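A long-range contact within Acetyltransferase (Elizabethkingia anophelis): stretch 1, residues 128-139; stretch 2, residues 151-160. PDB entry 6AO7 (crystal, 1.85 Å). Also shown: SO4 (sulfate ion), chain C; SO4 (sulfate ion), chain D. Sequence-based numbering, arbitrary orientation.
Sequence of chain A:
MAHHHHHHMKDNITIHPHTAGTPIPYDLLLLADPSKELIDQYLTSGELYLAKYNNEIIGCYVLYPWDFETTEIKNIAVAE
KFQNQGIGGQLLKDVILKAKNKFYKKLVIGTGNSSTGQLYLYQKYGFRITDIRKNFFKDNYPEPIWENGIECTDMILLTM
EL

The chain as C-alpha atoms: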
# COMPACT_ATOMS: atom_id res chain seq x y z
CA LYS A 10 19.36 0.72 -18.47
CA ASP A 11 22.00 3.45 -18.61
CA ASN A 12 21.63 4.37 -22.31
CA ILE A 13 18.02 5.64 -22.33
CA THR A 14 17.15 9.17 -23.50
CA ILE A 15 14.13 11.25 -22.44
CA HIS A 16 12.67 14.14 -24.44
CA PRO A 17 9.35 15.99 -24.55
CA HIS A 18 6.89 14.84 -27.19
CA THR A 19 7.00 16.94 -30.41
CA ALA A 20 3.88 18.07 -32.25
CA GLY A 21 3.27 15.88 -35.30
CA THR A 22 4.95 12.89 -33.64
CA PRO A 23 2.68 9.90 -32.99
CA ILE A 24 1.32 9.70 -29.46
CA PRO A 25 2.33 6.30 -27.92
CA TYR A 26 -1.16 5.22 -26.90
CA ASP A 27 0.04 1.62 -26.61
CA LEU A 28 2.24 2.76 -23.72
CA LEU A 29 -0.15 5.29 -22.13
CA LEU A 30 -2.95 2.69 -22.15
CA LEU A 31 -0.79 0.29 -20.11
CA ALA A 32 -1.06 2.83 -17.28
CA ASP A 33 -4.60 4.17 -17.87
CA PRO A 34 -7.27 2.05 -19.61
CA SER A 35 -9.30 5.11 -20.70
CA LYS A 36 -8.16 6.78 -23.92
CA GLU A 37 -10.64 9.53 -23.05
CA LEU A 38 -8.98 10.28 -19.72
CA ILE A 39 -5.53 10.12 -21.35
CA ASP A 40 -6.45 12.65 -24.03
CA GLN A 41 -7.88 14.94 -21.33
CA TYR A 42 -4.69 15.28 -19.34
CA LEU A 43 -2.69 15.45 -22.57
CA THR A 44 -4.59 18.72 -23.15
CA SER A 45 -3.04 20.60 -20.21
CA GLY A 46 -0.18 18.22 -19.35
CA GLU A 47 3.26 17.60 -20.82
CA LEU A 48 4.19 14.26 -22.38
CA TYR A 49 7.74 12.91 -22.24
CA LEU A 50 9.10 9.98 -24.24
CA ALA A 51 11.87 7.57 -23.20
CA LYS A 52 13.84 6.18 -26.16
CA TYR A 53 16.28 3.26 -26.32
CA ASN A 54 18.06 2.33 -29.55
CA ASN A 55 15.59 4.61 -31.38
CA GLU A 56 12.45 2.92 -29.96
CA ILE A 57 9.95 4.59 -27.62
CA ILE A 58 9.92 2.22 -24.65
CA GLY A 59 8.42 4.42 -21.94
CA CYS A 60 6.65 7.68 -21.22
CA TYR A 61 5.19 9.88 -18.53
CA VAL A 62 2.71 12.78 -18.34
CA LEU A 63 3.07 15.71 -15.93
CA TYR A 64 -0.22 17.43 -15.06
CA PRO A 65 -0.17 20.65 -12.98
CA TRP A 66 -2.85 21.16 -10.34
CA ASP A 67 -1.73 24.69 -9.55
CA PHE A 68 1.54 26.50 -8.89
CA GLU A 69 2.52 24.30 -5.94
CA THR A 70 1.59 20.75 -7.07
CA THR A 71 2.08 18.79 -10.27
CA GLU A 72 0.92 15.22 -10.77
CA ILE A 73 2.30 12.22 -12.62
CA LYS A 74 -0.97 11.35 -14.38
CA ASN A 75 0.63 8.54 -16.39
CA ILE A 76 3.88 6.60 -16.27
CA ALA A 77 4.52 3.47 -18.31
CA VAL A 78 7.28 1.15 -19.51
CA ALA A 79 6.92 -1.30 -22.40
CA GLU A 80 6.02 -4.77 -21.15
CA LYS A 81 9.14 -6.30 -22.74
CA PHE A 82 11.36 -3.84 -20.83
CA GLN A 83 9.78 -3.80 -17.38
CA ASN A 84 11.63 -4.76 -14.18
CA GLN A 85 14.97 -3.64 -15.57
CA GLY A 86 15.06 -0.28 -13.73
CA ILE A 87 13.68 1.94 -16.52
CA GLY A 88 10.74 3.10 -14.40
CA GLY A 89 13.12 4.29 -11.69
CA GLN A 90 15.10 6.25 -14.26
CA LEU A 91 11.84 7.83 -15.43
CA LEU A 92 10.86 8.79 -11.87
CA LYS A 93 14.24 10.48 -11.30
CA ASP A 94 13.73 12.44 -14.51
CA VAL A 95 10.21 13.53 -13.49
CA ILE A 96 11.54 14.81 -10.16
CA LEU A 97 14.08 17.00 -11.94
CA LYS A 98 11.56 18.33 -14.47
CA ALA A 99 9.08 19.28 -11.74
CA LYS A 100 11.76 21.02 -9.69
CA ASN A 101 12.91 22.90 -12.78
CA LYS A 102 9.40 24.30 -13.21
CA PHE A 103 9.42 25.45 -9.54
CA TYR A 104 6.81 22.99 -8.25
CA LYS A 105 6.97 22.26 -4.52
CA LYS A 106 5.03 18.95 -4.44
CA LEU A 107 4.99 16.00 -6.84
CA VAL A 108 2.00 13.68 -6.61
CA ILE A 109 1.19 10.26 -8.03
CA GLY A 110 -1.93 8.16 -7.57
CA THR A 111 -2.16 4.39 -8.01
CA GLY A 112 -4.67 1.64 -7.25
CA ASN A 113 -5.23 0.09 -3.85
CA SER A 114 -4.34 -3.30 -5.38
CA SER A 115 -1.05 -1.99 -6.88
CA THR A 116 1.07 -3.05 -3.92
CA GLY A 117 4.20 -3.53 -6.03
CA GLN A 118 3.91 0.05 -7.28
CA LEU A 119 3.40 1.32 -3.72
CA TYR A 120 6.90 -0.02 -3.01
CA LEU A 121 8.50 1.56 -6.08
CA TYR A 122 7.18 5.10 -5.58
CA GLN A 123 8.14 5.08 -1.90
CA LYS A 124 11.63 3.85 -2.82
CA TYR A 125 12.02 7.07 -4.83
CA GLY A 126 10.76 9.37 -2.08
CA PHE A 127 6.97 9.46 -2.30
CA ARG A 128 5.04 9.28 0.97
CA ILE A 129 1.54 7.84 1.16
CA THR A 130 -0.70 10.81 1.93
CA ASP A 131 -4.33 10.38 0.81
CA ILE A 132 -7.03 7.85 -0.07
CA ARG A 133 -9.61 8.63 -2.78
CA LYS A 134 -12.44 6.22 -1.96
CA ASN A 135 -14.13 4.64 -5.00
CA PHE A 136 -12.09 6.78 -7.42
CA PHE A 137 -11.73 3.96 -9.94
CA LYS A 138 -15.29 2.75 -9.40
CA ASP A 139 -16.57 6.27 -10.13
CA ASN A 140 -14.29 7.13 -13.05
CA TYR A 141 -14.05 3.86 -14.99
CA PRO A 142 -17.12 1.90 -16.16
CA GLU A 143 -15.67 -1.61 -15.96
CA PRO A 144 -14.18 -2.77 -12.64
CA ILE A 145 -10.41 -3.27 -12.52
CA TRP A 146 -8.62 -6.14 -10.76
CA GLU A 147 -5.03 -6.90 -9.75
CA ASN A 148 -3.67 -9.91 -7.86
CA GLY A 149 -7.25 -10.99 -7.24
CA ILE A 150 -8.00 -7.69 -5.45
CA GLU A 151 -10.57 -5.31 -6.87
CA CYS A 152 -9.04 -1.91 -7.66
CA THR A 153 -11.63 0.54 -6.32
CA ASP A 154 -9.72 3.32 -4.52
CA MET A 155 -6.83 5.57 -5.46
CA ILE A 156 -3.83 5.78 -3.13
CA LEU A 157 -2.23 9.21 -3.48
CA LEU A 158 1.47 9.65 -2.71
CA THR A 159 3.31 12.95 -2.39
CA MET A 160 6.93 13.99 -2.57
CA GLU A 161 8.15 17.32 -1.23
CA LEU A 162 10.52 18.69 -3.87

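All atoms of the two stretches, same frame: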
# COMPACT_ATOMS: atom_id res chain seq x y z
N ARG A 128 5.69 9.71 -0.25
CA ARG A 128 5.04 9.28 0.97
C ARG A 128 3.56 9.04 0.68
O ARG A 128 2.95 9.78 -0.09
CB ARG A 128 5.18 10.33 2.08
CG ARG A 128 6.61 10.67 2.47
CD ARG A 128 7.13 9.76 3.58
NE ARG A 128 6.41 9.91 4.84
CZ ARG A 128 6.71 10.79 5.80
NH1 ARG A 128 7.72 11.62 5.63
NH2 ARG A 128 5.99 10.83 6.92
N ILE A 129 2.97 8.03 1.32
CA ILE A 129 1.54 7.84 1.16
C ILE A 129 0.80 8.94 1.93
O ILE A 129 1.07 9.16 3.11
CB ILE A 129 1.13 6.44 1.63
CG1 ILE A 129 1.86 5.37 0.81
CG2 ILE A 129 -0.37 6.28 1.55
CD1 ILE A 129 1.52 3.97 1.24
N THR A 130 -0.09 9.67 1.24
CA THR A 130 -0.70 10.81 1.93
C THR A 130 -2.23 10.83 1.93
O THR A 130 -2.82 11.44 2.83
CB THR A 130 -0.20 12.13 1.35
OG1 THR A 130 -0.41 12.18 -0.07
CG2 THR A 130 1.28 12.34 1.69
N ASP A 131 -2.89 10.20 0.96
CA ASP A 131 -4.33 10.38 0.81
C ASP A 131 -4.96 9.14 0.19
O ASP A 131 -4.34 8.46 -0.62
CB ASP A 131 -4.66 11.59 -0.06
CG ASP A 131 -4.29 12.91 0.58
OD1 ASP A 131 -5.08 13.40 1.41
OD2 ASP A 131 -3.20 13.44 0.26
N ILE A 132 -6.21 8.88 0.57
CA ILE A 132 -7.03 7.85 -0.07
C ILE A 132 -8.21 8.53 -0.76
O ILE A 132 -8.91 9.34 -0.15
CB ILE A 132 -7.53 6.80 0.94
CG1 ILE A 132 -6.39 6.35 1.86
CG2 ILE A 132 -8.13 5.61 0.20
CD1 ILE A 132 -5.20 5.85 1.09
N ARG A 133 -8.44 8.18 -2.02
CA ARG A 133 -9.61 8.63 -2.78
C ARG A 133 -10.57 7.44 -2.90
O ARG A 133 -10.45 6.63 -3.82
CB ARG A 133 -9.21 9.15 -4.16
CG ARG A 133 -8.35 10.40 -4.16
CD ARG A 133 -8.03 10.86 -5.58
NE ARG A 133 -7.34 12.15 -5.61
CZ ARG A 133 -6.94 12.76 -6.73
NH1 ARG A 133 -7.16 12.19 -7.90
NH2 ARG A 133 -6.32 13.93 -6.66
N LYS A 134 -11.54 7.37 -2.00
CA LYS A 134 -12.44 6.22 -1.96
C LYS A 134 -13.28 6.12 -3.22
O LYS A 134 -13.90 7.11 -3.65
CB LYS A 134 -13.35 6.30 -0.73
CG LYS A 134 -14.32 5.13 -0.61
CD LYS A 134 -15.27 5.32 0.56
CE LYS A 134 -16.34 4.23 0.58
NZ LYS A 134 -17.22 4.35 1.78
N ASN A 135 -13.32 4.93 -3.81
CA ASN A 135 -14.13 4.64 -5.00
C ASN A 135 -13.76 5.49 -6.21
O ASN A 135 -14.57 5.67 -7.11
CB ASN A 135 -15.63 4.78 -4.70
CG ASN A 135 -16.20 3.58 -3.97
OD1 ASN A 135 -15.65 2.47 -4.04
ND2 ASN A 135 -17.30 3.78 -3.26
N PHE A 136 -12.52 6.00 -6.26
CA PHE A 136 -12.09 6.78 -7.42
C PHE A 136 -12.22 5.98 -8.71
O PHE A 136 -12.77 6.47 -9.70
CB PHE A 136 -10.65 7.26 -7.23
CG PHE A 136 -10.09 7.95 -8.46
CD1 PHE A 136 -10.31 9.30 -8.66
CD2 PHE A 136 -9.36 7.24 -9.40
CE1 PHE A 136 -9.81 9.94 -9.79
CE2 PHE A 136 -8.86 7.87 -10.52
CZ PHE A 136 -9.08 9.22 -10.71
N PHE A 137 -11.69 4.75 -8.72
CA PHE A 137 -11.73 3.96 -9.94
C PHE A 137 -13.14 3.47 -10.23
O PHE A 137 -13.55 3.41 -11.40
CB PHE A 137 -10.75 2.79 -9.83
CG PHE A 137 -9.30 3.22 -9.85
CD1 PHE A 137 -8.69 3.56 -11.05
CD2 PHE A 137 -8.56 3.28 -8.69
CE1 PHE A 137 -7.36 3.95 -11.09
CE2 PHE A 137 -7.22 3.67 -8.72
CZ PHE A 137 -6.63 4.00 -9.93
N LYS A 138 -13.90 3.13 -9.19
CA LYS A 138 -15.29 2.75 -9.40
C LYS A 138 -16.08 3.89 -10.04
O LYS A 138 -16.93 3.65 -10.91
CB LYS A 138 -15.94 2.31 -8.08
N ASP A 139 -15.81 5.13 -9.62
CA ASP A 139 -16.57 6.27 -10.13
C ASP A 139 -16.12 6.69 -11.52
O ASP A 139 -16.94 7.17 -12.31
CB ASP A 139 -16.46 7.47 -9.19
CG ASP A 139 -17.05 7.20 -7.81
OD1 ASP A 139 -17.62 6.12 -7.58
OD2 ASP A 139 -16.91 8.09 -6.94
N GLU A 151 -9.89 -6.30 -6.06
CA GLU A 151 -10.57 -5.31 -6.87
C GLU A 151 -9.94 -3.94 -6.63
O GLU A 151 -9.69 -3.54 -5.49
CB GLU A 151 -12.06 -5.28 -6.56
CG GLU A 151 -12.88 -4.56 -7.59
CD GLU A 151 -14.37 -4.57 -7.27
OE1 GLU A 151 -14.75 -5.05 -6.17
OE2 GLU A 151 -15.15 -4.11 -8.13
N CYS A 152 -9.69 -3.22 -7.71
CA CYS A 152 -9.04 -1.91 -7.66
C CYS A 152 -10.13 -0.85 -7.66
O CYS A 152 -10.58 -0.39 -8.71
CB CYS A 152 -8.10 -1.77 -8.84
SG CYS A 152 -7.24 -0.20 -8.89
N THR A 153 -10.55 -0.43 -6.47
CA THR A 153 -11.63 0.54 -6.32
C THR A 153 -11.15 1.94 -5.94
O THR A 153 -11.75 2.94 -6.37
CB THR A 153 -12.62 0.09 -5.24
OG1 THR A 153 -11.90 -0.19 -4.04
CG2 THR A 153 -13.38 -1.15 -5.66
N ASP A 154 -10.11 2.05 -5.12
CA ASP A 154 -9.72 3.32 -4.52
C ASP A 154 -8.37 3.75 -5.06
O ASP A 154 -7.54 2.93 -5.46
CB ASP A 154 -9.67 3.21 -2.99
CG ASP A 154 -10.87 2.50 -2.40
OD1 ASP A 154 -10.69 1.68 -1.47
OD2 ASP A 154 -12.01 2.74 -2.85
N MET A 155 -8.14 5.06 -5.08
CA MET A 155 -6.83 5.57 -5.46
C MET A 155 -6.03 5.89 -4.21
O MET A 155 -6.55 6.55 -3.29
CB MET A 155 -6.94 6.82 -6.34
CG MET A 155 -5.63 7.54 -6.42
SD MET A 155 -5.66 8.88 -7.60
CE MET A 155 -5.57 7.92 -9.11
N ILE A 156 -4.79 5.40 -4.16
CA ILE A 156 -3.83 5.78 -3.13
C ILE A 156 -2.97 6.90 -3.68
O ILE A 156 -2.30 6.72 -4.70
CB ILE A 156 -2.97 4.59 -2.70
CG1 ILE A 156 -3.86 3.44 -2.27
CG2 ILE A 156 -2.00 5.02 -1.60
CD1 ILE A 156 -3.08 2.17 -2.06
N LEU A 157 -2.98 8.05 -3.01
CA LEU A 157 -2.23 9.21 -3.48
C LEU A 157 -0.95 9.32 -2.67
O LEU A 157 -0.99 9.27 -1.43
CB LEU A 157 -3.08 10.48 -3.33
CG LEU A 157 -2.93 11.63 -4.33
CD1 LEU A 157 -3.41 11.22 -5.71
CD2 LEU A 157 -3.66 12.87 -3.86
N LEU A 158 0.18 9.47 -3.35
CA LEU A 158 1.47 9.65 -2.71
C LEU A 158 2.06 10.99 -3.13
O LEU A 158 1.84 11.45 -4.24
CB LEU A 158 2.47 8.53 -3.08
CG LEU A 158 2.03 7.08 -2.86
CD1 LEU A 158 1.34 6.51 -4.10
CD2 LEU A 158 3.26 6.20 -2.48
N THR A 159 2.84 11.59 -2.23
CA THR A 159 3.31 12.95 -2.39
C THR A 159 4.77 13.03 -2.03
O THR A 159 5.20 12.47 -1.02
CB THR A 159 2.55 13.94 -1.50
OG1 THR A 159 1.14 13.84 -1.75
CG2 THR A 159 3.01 15.36 -1.77
N MET A 160 5.53 13.76 -2.83
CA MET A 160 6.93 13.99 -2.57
C MET A 160 7.15 15.49 -2.46
O MET A 160 6.76 16.23 -3.36
CB MET A 160 7.81 13.42 -3.68
CG MET A 160 9.26 13.75 -3.51
SD MET A 160 10.18 13.30 -4.99
CE MET A 160 11.74 14.11 -4.67
S SO4 C . -18.83 1.09 -1.17
O1 SO4 C . -19.52 0.56 0.00
O2 SO4 C . -18.89 0.12 -2.26
O3 SO4 C . -17.44 1.37 -0.84
O4 SO4 C . -19.48 2.34 -1.59
S SO4 D . 8.25 14.92 8.16
O1 SO4 D . 8.58 15.99 7.22
O2 SO4 D . 9.45 14.16 8.48
O3 SO4 D . 7.26 14.03 7.56
O4 SO4 D . 7.68 15.51 9.37

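Strands 128-133 and 155-160 pair antiparallel, with a beta bulge between Ile129 and Asp131 that shifts the register by one. At the bulge, Leu157 O accepts from both Thr130 N (2.8 Å) and Asp131 N (3.2 Å), while Leu157 N returns a bond to Asp131 O (2.8 Å). The bulge turns Thr130 toward the partner strand; with chi1 p, its OG1 lies 2.8 Å from Thr159 OG1 in a hydroxyl-hydroxyl hydrogen bond. On one face of the sheet, Ile129 (m, t) makes apolar van der Waals contacts through both branches, CG1 3.7 Å from Leu158 CD2 and CG2 3.8 Å from Ile156 CG2. Ile132, m at both angles, bends its CD1 back toward Ile156. On the other face, Arg133 is extended (m, t, t), carrying its guanidinium over Leu157 CD1, 4.0 Å from CZ. Met155 (t, t, m) reaches out to set SD over the Phe136 ring face, a sulfur-aromatic contact, and its chi3 turn lays CE 3.6 Å from Phe136 CE2. Beyond the strand, a type II turn from Arg133 to Phe136 leads into the helix. Asp154, chi1 m, brings OD2 to Asn135 N (2.7 Å), and Thr153 O accepts from Phe137 N (3.0 Å). Phe137, chi1 m, offers its ring face to Cys152 SG, a second sulfur-aromatic contact.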